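Local coordinates for protein L-threonine dehydrogenase (Flavobacterium frigidimaris, PDB 2YY7) that binds NAD and, as a probable L-threonine dehydrogenase of the epimerase-like short-chain dehydrogenase superfamily, is expected to oxidise the hydroxyl group of L-threonine, at residues E84-M95 / T141-G150; G150-H158 / I234-L242. One frame throughout, in Å; residues are numbered along the deposited sequence.

Contact 1: E84-M95 / T141-G150; sequences EKNPAFAWDLNM and TVYGISKQAG. With NAD (nicotinamide-adenine-dinucleotide), chain E.
Polar bonds join Glu84 and Asn94 to helix 142-150. Glu84 bends at chi2 so that OE2 receives the first-turn amide of the helix, Val142 N, at 2.9 Å, nearly along the acceptor's C-O axis. A carboxylate suits this helix start; a water links the same oxygen to Tyr143 N, and Tyr156 of the second subunit holds OE1. Deeper in, Asn94 ND2 donates to Ser146 OG over 3.1 Å at 172°, within its amide plane, while Leu78 N binds OD1. Ser146 OG sits between its backbone N and carbonyl carbon (chi1 76°), from where it donates to Tyr143 O on a lone pair. The helices run side by side, their axes 9.5 Å apart and 21° from parallel, consistent with the four-helix bundle through which epimerase-like dehydrogenases dimerise: Trp91 meets Trp153 and Phe99 of the second subunit edge-to-face. Tyr143 and Lys147 form the family's Tyr-x-x-x-Lys pattern. Tyr143 OH is hydrogen-bonded to NAD O2D at 2.6 Å, and Lys147 NZ donates to NAD O3D at 2.9 Å. Apolar packing fills the rest. Val142, a compact branched knob, sits among Glu84, Pro87, Ala90 and Trp91, its CG2 3.5 Å from Pro87 CB. Trp91 brings CZ3 to 3.8 Å from Ile145 CG2. Met95, flexible enough to fold back, lays CG over the indole face and sets CE 3.7 Å from Ala149 CB.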
loop_
_atom_site.group_PDB
_atom_site.type_symbol
_atom_site.label_atom_id
_atom_site.label_comp_id
_atom_site.label_asym_id
_atom_site.label_seq_id
_atom_site.Cartn_x
_atom_site.Cartn_y
_atom_site.Cartn_z
ATOM N N GLU A 84 15.057 -6.494 1.844
ATOM C CA GLU A 84 15.525 -5.653 2.944
ATOM C C GLU A 84 16.952 -5.179 2.708
ATOM O O GLU A 84 17.358 -4.138 3.223
ATOM C CB GLU A 84 15.461 -6.406 4.278
ATOM C CG GLU A 84 14.054 -6.572 4.832
ATOM C CD GLU A 84 13.349 -5.242 5.059
ATOM O OE1 GLU A 84 13.808 -4.446 5.904
ATOM O OE2 GLU A 84 12.331 -4.993 4.388
ATOM N N LYS A 85 17.714 -5.948 1.934
ATOM C CA LYS A 85 19.091 -5.588 1.639
ATOM C C LYS A 85 19.172 -4.517 0.550
ATOM O O LYS A 85 20.201 -3.856 0.398
ATOM C CB LYS A 85 19.888 -6.836 1.242
ATOM C CG LYS A 85 20.076 -7.825 2.396
ATOM C CD LYS A 85 20.988 -8.981 1.991
ATOM C CE LYS A 85 21.160 -9.977 3.127
ATOM N NZ LYS A 85 21.955 -11.162 2.696
ATOM N N ASN A 86 18.092 -4.343 -0.209
ATOM C CA ASN A 86 18.057 -3.306 -1.245
ATOM C C ASN A 86 16.622 -2.838 -1.475
ATOM O O ASN A 86 15.995 -3.182 -2.482
ATOM C CB ASN A 86 18.647 -3.808 -2.563
ATOM C CG ASN A 86 19.053 -2.661 -3.489
ATOM O OD1 ASN A 86 18.445 -1.586 -3.473
ATOM N ND2 ASN A 86 20.077 -2.892 -4.308
ATOM N N PRO A 87 16.091 -2.033 -0.540
ATOM C CA PRO A 87 14.735 -1.477 -0.563
ATOM C C PRO A 87 14.367 -0.752 -1.852
ATOM O O PRO A 87 13.308 -0.992 -2.430
ATOM C CB PRO A 87 14.727 -0.530 0.641
ATOM C CG PRO A 87 15.714 -1.150 1.572
ATOM C CD PRO A 87 16.832 -1.525 0.630
ATOM N N ALA A 88 15.241 0.153 -2.285
ATOM C CA ALA A 88 15.007 0.933 -3.495
ATOM C C ALA A 88 14.795 0.060 -4.727
ATOM O O ALA A 88 13.805 0.217 -5.445
ATOM C CB ALA A 88 16.178 1.899 -3.734
ATOM N N PHE A 89 15.720 -0.861 -4.975
ATOM C CA PHE A 89 15.605 -1.726 -6.142
ATOM C C PHE A 89 14.403 -2.665 -6.054
ATOM O O PHE A 89 13.724 -2.898 -7.051
ATOM C CB PHE A 89 16.888 -2.538 -6.341
ATOM C CG PHE A 89 16.914 -3.302 -7.634
ATOM C CD1 PHE A 89 16.268 -4.526 -7.749
ATOM C CD2 PHE A 89 17.527 -2.764 -8.759
ATOM C CE1 PHE A 89 16.225 -5.201 -8.969
ATOM C CE2 PHE A 89 17.491 -3.432 -9.984
ATOM C CZ PHE A 89 16.837 -4.652 -10.087
ATOM N N ALA A 90 14.139 -3.195 -4.862
ATOM C CA ALA A 90 13.011 -4.098 -4.666
ATOM C C ALA A 90 11.697 -3.392 -4.993
ATOM O O ALA A 90 10.847 -3.932 -5.708
ATOM C CB ALA A 90 12.991 -4.604 -3.228
ATOM N N TRP A 91 11.525 -2.188 -4.457
ATOM C CA TRP A 91 10.312 -1.421 -4.711
ATOM C C TRP A 91 10.172 -1.173 -6.214
ATOM O O TRP A 91 9.106 -1.383 -6.795
ATOM C CB TRP A 91 10.360 -0.092 -3.941
ATOM C CG TRP A 91 9.201 0.846 -4.214
ATOM C CD1 TRP A 91 9.227 1.980 -4.979
ATOM C CD2 TRP A 91 7.857 0.726 -3.725
ATOM N NE1 TRP A 91 7.984 2.573 -4.997
ATOM C CE2 TRP A 91 7.125 1.824 -4.235
ATOM C CE3 TRP A 91 7.199 -0.201 -2.905
ATOM C CZ2 TRP A 91 5.765 2.019 -3.954
ATOM C CZ3 TRP A 91 5.843 -0.007 -2.625
ATOM C CH2 TRP A 91 5.145 1.093 -3.148
ATOM N N ASP A 92 11.267 -0.754 -6.838
ATOM C CA ASP A 92 11.290 -0.468 -8.269
ATOM C C ASP A 92 10.844 -1.671 -9.099
ATOM O O ASP A 92 9.899 -1.571 -9.881
ATOM C CB ASP A 92 12.701 -0.021 -8.675
ATOM C CG ASP A 92 12.787 0.439 -10.126
ATOM O OD1 ASP A 92 11.737 0.720 -10.738
ATOM O OD2 ASP A 92 13.919 0.534 -10.654
ATOM N N LEU A 93 11.520 -2.805 -8.924
ATOM C CA LEU A 93 11.189 -4.027 -9.662
ATOM C C LEU A 93 9.793 -4.578 -9.369
ATOM O O LEU A 93 9.002 -4.812 -10.283
ATOM C CB LEU A 93 12.213 -5.128 -9.358
ATOM C CG LEU A 93 11.868 -6.515 -9.913
ATOM C CD1 LEU A 93 11.925 -6.480 -11.434
ATOM C CD2 LEU A 93 12.847 -7.553 -9.373
ATOM N N ASN A 94 9.505 -4.800 -8.092
ATOM C CA ASN A 94 8.222 -5.361 -7.696
ATOM C C ASN A 94 7.015 -4.547 -8.160
ATOM O O ASN A 94 6.013 -5.120 -8.587
ATOM C CB ASN A 94 8.183 -5.548 -6.175
ATOM C CG ASN A 94 9.192 -6.584 -5.687
ATOM O OD1 ASN A 94 10.079 -7.011 -6.430
ATOM N ND2 ASN A 94 9.061 -6.983 -4.433
ATOM N N MET A 95 7.105 -3.219 -8.091
ATOM C CA MET A 95 5.989 -2.376 -8.507
ATOM C C MET A 95 5.906 -2.108 -10.004
ATOM O O MET A 95 4.849 -2.287 -10.616
ATOM C CB MET A 95 6.025 -1.020 -7.780
ATOM C CG MET A 95 5.786 -1.085 -6.273
ATOM S SD MET A 95 4.321 -2.048 -5.816
ATOM C CE MET A 95 2.980 -1.079 -6.547
ATOM N N THR A 141 7.886 -4.761 6.163
ATOM C CA THR A 141 9.020 -4.972 5.255
ATOM C C THR A 141 8.764 -4.313 3.903
ATOM O O THR A 141 7.614 -4.103 3.520
ATOM C CB THR A 141 9.277 -6.469 4.992
ATOM O OG1 THR A 141 8.171 -7.032 4.268
ATOM C CG2 THR A 141 9.446 -7.213 6.306
ATOM N N VAL A 142 9.838 -3.983 3.190
ATOM C CA VAL A 142 9.729 -3.378 1.860
ATOM C C VAL A 142 8.909 -4.317 0.980
ATOM O O VAL A 142 8.021 -3.888 0.243
ATOM C CB VAL A 142 11.129 -3.202 1.194
ATOM C CG1 VAL A 142 10.973 -2.717 -0.245
ATOM C CG2 VAL A 142 11.971 -2.219 1.989
ATOM N N TYR A 143 9.224 -5.606 1.069
ATOM C CA TYR A 143 8.546 -6.636 0.288
ATOM C C TYR A 143 7.038 -6.608 0.525
ATOM O O TYR A 143 6.256 -6.492 -0.422
ATOM C CB TYR A 143 9.112 -8.002 0.663
ATOM C CG TYR A 143 8.478 -9.197 -0.012
ATOM C CD1 TYR A 143 8.637 -9.429 -1.381
ATOM C CD2 TYR A 143 7.800 -10.152 0.742
ATOM C CE1 TYR A 143 8.140 -10.607 -1.982
ATOM C CE2 TYR A 143 7.305 -11.319 0.164
ATOM C CZ TYR A 143 7.481 -11.546 -1.193
ATOM O OH TYR A 143 7.020 -12.729 -1.732
ATOM N N GLY A 144 6.636 -6.710 1.793
ATOM C CA GLY A 144 5.220 -6.697 2.128
ATOM C C GLY A 144 4.504 -5.454 1.627
ATOM O O GLY A 144 3.361 -5.523 1.176
ATOM N N ILE A 145 5.175 -4.309 1.712
ATOM C CA ILE A 145 4.588 -3.054 1.253
ATOM C C ILE A 145 4.339 -3.118 -0.252
ATOM O O ILE A 145 3.292 -2.663 -0.737
ATOM C CB ILE A 145 5.517 -1.853 1.573
ATOM C CG1 ILE A 145 5.731 -1.763 3.092
ATOM C CG2 ILE A 145 4.904 -0.551 1.039
ATOM C CD1 ILE A 145 6.718 -0.692 3.513
ATOM N N SER A 146 5.290 -3.693 -0.986
ATOM C CA SER A 146 5.162 -3.809 -2.435
ATOM C C SER A 146 4.027 -4.757 -2.805
ATOM O O SER A 146 3.307 -4.524 -3.778
ATOM C CB SER A 146 6.475 -4.299 -3.072
ATOM O OG SER A 146 6.680 -5.690 -2.883
ATOM N N LYS A 147 3.869 -5.829 -2.037
ATOM C CA LYS A 147 2.804 -6.790 -2.305
ATOM C C LYS A 147 1.436 -6.194 -1.968
ATOM O O LYS A 147 0.455 -6.452 -2.657
ATOM C CB LYS A 147 3.031 -8.079 -1.506
ATOM C CG LYS A 147 4.228 -8.902 -1.981
ATOM C CD LYS A 147 4.083 -9.298 -3.456
ATOM C CE LYS A 147 5.122 -10.331 -3.870
ATOM N NZ LYS A 147 4.973 -10.723 -5.307
ATOM N N GLN A 148 1.367 -5.398 -0.909
ATOM C CA GLN A 148 0.101 -4.787 -0.537
ATOM C C GLN A 148 -0.331 -3.771 -1.594
ATOM O O GLN A 148 -1.478 -3.776 -2.038
ATOM C CB GLN A 148 0.205 -4.098 0.822
ATOM C CG GLN A 148 -1.066 -3.367 1.189
ATOM C CD GLN A 148 -0.992 -2.726 2.544
ATOM O OE1 GLN A 148 -0.112 -1.905 2.809
ATOM N NE2 GLN A 148 -1.918 -3.096 3.417
ATOM N N ALA A 149 0.589 -2.903 -1.996
ATOM C CA ALA A 149 0.291 -1.900 -3.019
ATOM C C ALA A 149 -0.044 -2.618 -4.326
ATOM O O ALA A 149 -0.896 -2.166 -5.102
ATOM C CB ALA A 149 1.490 -0.976 -3.216
ATOM N N GLY A 150 0.633 -3.738 -4.565
ATOM C CA GLY A 150 0.381 -4.513 -5.767
ATOM C C GLY A 150 -1.059 -4.986 -5.776
ATOM O O GLY A 150 -1.743 -4.858 -6.785
HETATM P PA NAD E . 12.873 -16.489 -7.113
HETATM O O1A NAD E . 13.294 -17.895 -6.856
HETATM O O2A NAD E . 13.714 -15.443 -6.475
HETATM O O5B NAD E . 12.655 -16.239 -8.661
HETATM C C5B NAD E . 12.619 -14.948 -9.197
HETATM C C4B NAD E . 13.043 -14.999 -10.644
HETATM O O4B NAD E . 12.815 -13.705 -11.206
HETATM C C3B NAD E . 14.544 -15.341 -10.797
HETATM O O3B NAD E . 14.746 -16.441 -11.702
HETATM C C2B NAD E . 15.155 -14.015 -11.266
HETATM O O2B NAD E . 16.278 -14.201 -12.109
HETATM C C1B NAD E . 13.962 -13.365 -11.983
HETATM N N9A NAD E . 14.121 -11.913 -12.152
HETATM C C8A NAD E . 14.604 -11.018 -11.198
HETATM N N7A NAD E . 14.617 -9.794 -11.748
HETATM C C5A NAD E . 14.135 -9.909 -13.006
HETATM C C6A NAD E . 13.972 -8.971 -14.012
HETATM N N6A NAD E . 14.373 -7.729 -13.841
HETATM N N1A NAD E . 13.483 -9.374 -15.228
HETATM C C2A NAD E . 13.149 -10.699 -15.460
HETATM N N3A NAD E . 13.332 -11.656 -14.480
HETATM C C4A NAD E . 13.831 -11.238 -13.271
HETATM O O3 NAD E . 11.407 -16.259 -6.501
HETATM P PN NAD E . 10.170 -17.301 -6.370
HETATM O O1N NAD E . 9.992 -18.131 -7.608
HETATM O O2N NAD E . 10.286 -17.895 -5.011
HETATM O O5D NAD E . 8.919 -16.270 -6.291
HETATM C C5D NAD E . 8.194 -15.902 -7.474
HETATM C C4D NAD E . 7.007 -14.988 -7.062
HETATM O O4D NAD E . 6.243 -15.617 -6.048
HETATM C C3D NAD E . 7.443 -13.652 -6.454
HETATM O O3D NAD E . 6.488 -12.658 -6.813
HETATM C C2D NAD E . 7.321 -13.882 -4.967
HETATM O O2D NAD E . 7.219 -12.633 -4.325
HETATM C C1D NAD E . 6.087 -14.780 -4.881
HETATM N N1N NAD E . 6.094 -15.537 -3.607
HETATM C C2N NAD E . 7.029 -16.531 -3.405
HETATM C C3N NAD E . 7.028 -17.235 -2.205
HETATM C C7N NAD E . 7.957 -18.401 -2.001
HETATM O O7N NAD E . 7.917 -18.974 -0.740
HETATM N N7N NAD E . 8.804 -18.827 -2.955
HETATM C C4N NAD E . 6.097 -16.919 -1.198
HETATM C C5N NAD E . 5.139 -15.927 -1.429
HETATM C C6N NAD E . 5.152 -15.226 -2.619
HETATM O O HOH W 1 11.635 -6.798 2.571
HETATM O O HOH W 2 4.730 -5.656 -6.214
#

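Contact 2: G150-H158 / I234-L242; sequences GERWCEYYH and IKIHSSYNL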
loop_
_atom_site.group_PDB
_atom_site.type_symbol
_atom_site.label_atom_id
_atom_site.label_comp_id
_atom_site.label_asym_id
_atom_site.label_seq_id
_atom_site.Cartn_x
_atom_site.Cartn_y
_atom_site.Cartn_z
ATOM N N GLY A 150 0.633 -3.738 -4.565
ATOM C CA GLY A 150 0.381 -4.513 -5.767
ATOM C C GLY A 150 -1.059 -4.986 -5.776
ATOM O O GLY A 150 -1.743 -4.858 -6.785
ATOM N N GLU A 151 -1.514 -5.545 -4.655
ATOM C CA GLU A 151 -2.892 -6.022 -4.529
ATOM C C GLU A 151 -3.884 -4.895 -4.791
ATOM O O GLU A 151 -4.855 -5.075 -5.529
ATOM C CB GLU A 151 -3.153 -6.584 -3.123
ATOM C CG GLU A 151 -2.405 -7.865 -2.799
ATOM C CD GLU A 151 -2.882 -8.505 -1.503
ATOM O OE1 GLU A 151 -2.244 -9.476 -1.048
ATOM O OE2 GLU A 151 -3.896 -8.035 -0.940
ATOM N N ARG A 152 -3.646 -3.741 -4.172
ATOM C CA ARG A 152 -4.527 -2.588 -4.346
ATOM C C ARG A 152 -4.632 -2.206 -5.824
ATOM O O ARG A 152 -5.724 -1.919 -6.324
ATOM C CB ARG A 152 -4.008 -1.390 -3.542
ATOM C CG ARG A 152 -3.964 -1.577 -2.016
ATOM C CD ARG A 152 -5.359 -1.633 -1.383
ATOM N NE ARG A 152 -5.925 -2.979 -1.420
ATOM C CZ ARG A 152 -7.089 -3.295 -1.975
ATOM N NH1 ARG A 152 -7.826 -2.355 -2.549
ATOM N NH2 ARG A 152 -7.515 -4.553 -1.953
ATOM N N TRP A 153 -3.498 -2.197 -6.524
ATOM C CA TRP A 153 -3.498 -1.842 -7.937
ATOM C C TRP A 153 -4.149 -2.908 -8.819
ATOM O O TRP A 153 -4.807 -2.576 -9.804
ATOM C CB TRP A 153 -2.073 -1.535 -8.415
ATOM C CG TRP A 153 -1.640 -0.134 -8.077
ATOM C CD1 TRP A 153 -0.666 0.243 -7.187
ATOM C CD2 TRP A 153 -2.176 1.082 -8.620
ATOM N NE1 TRP A 153 -0.565 1.619 -7.148
ATOM C CE2 TRP A 153 -1.479 2.157 -8.015
ATOM C CE3 TRP A 153 -3.178 1.366 -9.560
ATOM C CZ2 TRP A 153 -1.753 3.497 -8.322
ATOM C CZ3 TRP A 153 -3.451 2.701 -9.865
ATOM C CH2 TRP A 153 -2.738 3.749 -9.246
ATOM N N CYS A 154 -3.977 -4.183 -8.475
ATOM C CA CYS A 154 -4.609 -5.246 -9.260
ATOM C C CYS A 154 -6.122 -5.071 -9.199
ATOM O O CYS A 154 -6.817 -5.169 -10.214
ATOM C CB CYS A 154 -4.247 -6.628 -8.711
ATOM S SG CYS A 154 -2.579 -7.162 -9.109
ATOM N N GLU A 155 -6.626 -4.810 -7.998
ATOM C CA GLU A 155 -8.055 -4.617 -7.797
ATOM C C GLU A 155 -8.527 -3.373 -8.546
ATOM O O GLU A 155 -9.608 -3.362 -9.145
ATOM C CB GLU A 155 -8.354 -4.471 -6.307
ATOM C CG GLU A 155 -9.826 -4.521 -5.962
ATOM C CD GLU A 155 -10.064 -4.404 -4.473
ATOM O OE1 GLU A 155 -9.837 -3.308 -3.918
ATOM O OE2 GLU A 155 -10.469 -5.408 -3.856
ATOM N N TYR A 156 -7.712 -2.322 -8.507
ATOM C CA TYR A 156 -8.054 -1.083 -9.195
ATOM C C TYR A 156 -8.182 -1.355 -10.692
ATOM O O TYR A 156 -9.193 -1.016 -11.306
ATOM C CB TYR A 156 -6.976 -0.018 -8.974
ATOM C CG TYR A 156 -7.375 1.345 -9.497
ATOM C CD1 TYR A 156 -8.132 2.218 -8.714
ATOM C CD2 TYR A 156 -7.030 1.750 -10.790
ATOM C CE1 TYR A 156 -8.536 3.460 -9.200
ATOM C CE2 TYR A 156 -7.436 2.995 -11.288
ATOM C CZ TYR A 156 -8.186 3.842 -10.483
ATOM O OH TYR A 156 -8.585 5.074 -10.951
ATOM N N TYR A 157 -7.152 -1.958 -11.282
ATOM C CA TYR A 157 -7.172 -2.259 -12.712
ATOM C C TYR A 157 -8.351 -3.139 -13.113
ATOM O O TYR A 157 -8.892 -3.002 -14.213
ATOM C CB TYR A 157 -5.855 -2.916 -13.141
ATOM C CG TYR A 157 -4.791 -1.921 -13.554
ATOM C CD1 TYR A 157 -4.457 -1.745 -14.896
ATOM C CD2 TYR A 157 -4.126 -1.149 -12.606
ATOM C CE1 TYR A 157 -3.488 -0.829 -15.285
ATOM C CE2 TYR A 157 -3.152 -0.226 -12.982
ATOM C CZ TYR A 157 -2.837 -0.071 -14.324
ATOM O OH TYR A 157 -1.866 0.832 -14.704
ATOM N N HIS A 158 -8.745 -4.053 -12.235
ATOM C CA HIS A 158 -9.883 -4.912 -12.530
ATOM C C HIS A 158 -11.170 -4.093 -12.518
ATOM O O HIS A 158 -11.938 -4.101 -13.487
ATOM C CB HIS A 158 -10.033 -6.022 -11.492
ATOM C CG HIS A 158 -11.307 -6.792 -11.638
ATOM N ND1 HIS A 158 -11.494 -7.736 -12.625
ATOM C CD2 HIS A 158 -12.485 -6.699 -10.977
ATOM C CE1 HIS A 158 -12.733 -8.191 -12.566
ATOM N NE2 HIS A 158 -13.357 -7.578 -11.575
ATOM N N ILE A 234 -14.026 -15.922 -9.861
ATOM C CA ILE A 234 -13.002 -15.102 -9.221
ATOM C C ILE A 234 -13.735 -13.910 -8.618
ATOM O O ILE A 234 -14.034 -12.941 -9.309
ATOM C CB ILE A 234 -11.963 -14.606 -10.252
ATOM C CG1 ILE A 234 -11.369 -15.800 -11.007
ATOM C CG2 ILE A 234 -10.865 -13.807 -9.550
ATOM C CD1 ILE A 234 -10.711 -16.847 -10.117
ATOM N N LYS A 235 -14.030 -13.986 -7.325
ATOM C CA LYS A 235 -14.767 -12.928 -6.653
ATOM C C LYS A 235 -13.907 -11.898 -5.924
ATOM O O LYS A 235 -14.379 -10.807 -5.604
ATOM C CB LYS A 235 -15.777 -13.552 -5.689
ATOM C CG LYS A 235 -16.737 -14.523 -6.383
ATOM C CD LYS A 235 -17.796 -15.046 -5.433
ATOM C CE LYS A 235 -18.686 -16.075 -6.119
ATOM N NZ LYS A 235 -19.325 -15.530 -7.349
ATOM N N ILE A 236 -12.655 -12.246 -5.656
ATOM C CA ILE A 236 -11.744 -11.331 -4.983
ATOM C C ILE A 236 -10.710 -10.906 -6.024
ATOM O O ILE A 236 -10.053 -11.745 -6.647
ATOM C CB ILE A 236 -11.060 -12.011 -3.778
ATOM C CG1 ILE A 236 -12.134 -12.493 -2.792
ATOM C CG2 ILE A 236 -10.111 -11.029 -3.091
ATOM C CD1 ILE A 236 -11.589 -13.175 -1.548
ATOM N N HIS A 237 -10.569 -9.598 -6.211
ATOM C CA HIS A 237 -9.660 -9.085 -7.221
ATOM C C HIS A 237 -8.375 -8.439 -6.709
ATOM O O HIS A 237 -7.622 -7.824 -7.470
ATOM C CB HIS A 237 -10.462 -8.160 -8.132
ATOM C CG HIS A 237 -11.702 -8.811 -8.665
ATOM N ND1 HIS A 237 -11.663 -9.828 -9.595
ATOM C CD2 HIS A 237 -13.005 -8.662 -8.328
ATOM C CE1 HIS A 237 -12.888 -10.278 -9.808
ATOM N NE2 HIS A 237 -13.721 -9.589 -9.050
ATOM N N SER A 238 -8.133 -8.601 -5.412
ATOM C CA SER A 238 -6.917 -8.119 -4.777
ATOM C C SER A 238 -6.043 -9.375 -4.817
ATOM O O SER A 238 -5.268 -9.567 -5.753
ATOM C CB SER A 238 -7.205 -7.682 -3.334
ATOM O OG SER A 238 -7.971 -8.656 -2.640
ATOM N N SER A 239 -6.193 -10.238 -3.815
ATOM C CA SER A 239 -5.456 -11.502 -3.772
ATOM C C SER A 239 -6.120 -12.429 -2.757
ATOM O O SER A 239 -6.603 -11.979 -1.714
ATOM C CB SER A 239 -3.990 -11.281 -3.393
ATOM O OG SER A 239 -3.232 -12.471 -3.589
ATOM N N TYR A 240 -6.142 -13.720 -3.075
ATOM C CA TYR A 240 -6.754 -14.727 -2.214
ATOM C C TYR A 240 -5.830 -15.278 -1.142
ATOM O O TYR A 240 -4.658 -15.558 -1.406
ATOM C CB TYR A 240 -7.228 -15.921 -3.053
ATOM C CG TYR A 240 -8.580 -15.768 -3.704
ATOM C CD1 TYR A 240 -9.745 -16.127 -3.025
ATOM C CD2 TYR A 240 -8.696 -15.292 -5.007
ATOM C CE1 TYR A 240 -10.997 -16.017 -3.633
ATOM C CE2 TYR A 240 -9.941 -15.178 -5.623
ATOM C CZ TYR A 240 -11.084 -15.544 -4.930
ATOM O OH TYR A 240 -12.311 -15.448 -5.539
ATOM N N ASN A 241 -6.354 -15.424 0.071
ATOM C CA ASN A 241 -5.583 -16.043 1.136
ATOM C C ASN A 241 -5.465 -17.476 0.602
ATOM O O ASN A 241 -6.372 -17.956 -0.081
ATOM C CB ASN A 241 -6.369 -16.044 2.454
ATOM C CG ASN A 241 -5.943 -14.929 3.403
ATOM O OD1 ASN A 241 -5.113 -14.087 3.066
ATOM N ND2 ASN A 241 -6.516 -14.926 4.598
ATOM N N LEU A 242 -4.357 -18.145 0.888
ATOM C CA LEU A 242 -4.148 -19.513 0.423
ATOM C C LEU A 242 -3.404 -20.273 1.517
ATOM O O LEU A 242 -2.369 -19.821 1.998
ATOM C CB LEU A 242 -3.317 -19.515 -0.866
ATOM C CG LEU A 242 -3.217 -20.856 -1.598
ATOM C CD1 LEU A 242 -4.489 -21.089 -2.406
ATOM C CD2 LEU A 242 -2.007 -20.855 -2.526
HETATM O O HOH W 3 -11.926 -7.543 -4.906
#
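His237 and His158 lay their imidazoles face to face, ring centroids 3.5 Å apart and planes within 12° of each other. CG of His158 stands anti to the backbone N (chi1 171°), which lays its ring over His237. Flat polar rings suit this partly exposed place: they stack through their faces while the rims remain able to bond, as His158 ND1 does with Val163 O. With an alanine at His158, one face of His237 would probably lose its cover and the Val163 carbonyl its side-chain partner. The backbone of His237 also meets the helix, O lying 3.6 Å from Glu155 CB, and a water joins its N to Glu155 OE2. Of the CA atoms, those of Ser238 and Glu151 approach most nearly, at 4.5 Å, where a small side chain fits. Ser238 CB rests 3.4 Å from Arg152 NH2, yet the buried OG finds no polar partner. Arg152 NH1 is held in turn by Glu155 OE1 at 2.6 Å, a salt bridge that meets the carboxylate from above its plane, and by Pro139 O of the second subunit. Next along, Ser239 CB touches Glu151 OE1 at 3.4 Å; Ser117 and Arg169 bind that carboxylate. Here a helix covering the largely parallel central sheet of a Rossmann-type fold receives the loop that leads into strand 240-241.

In the fold
Following the chain from its N terminus, contact 1 opens at 84-95 and closes at 141-150, after a loop of 45 residues that includes strand 112-118 of the central sheet. Contact 2 then opens on the same helix, 142-161, Gly150 being common to both, and closes at 234-242, after 75 intervening residues that include strands 164-174 and 211-215. The two are therefore in series, neither nested nor crossed, with centres about 17 Å apart. Met95 CE packs 3.9 Å from Trp153 CD1, joining them directly. Helix 142-161 is thus tied to its neighbour 87-106 beside the NAD and to the approach to strand 240-241, while both contacts border the second subunit.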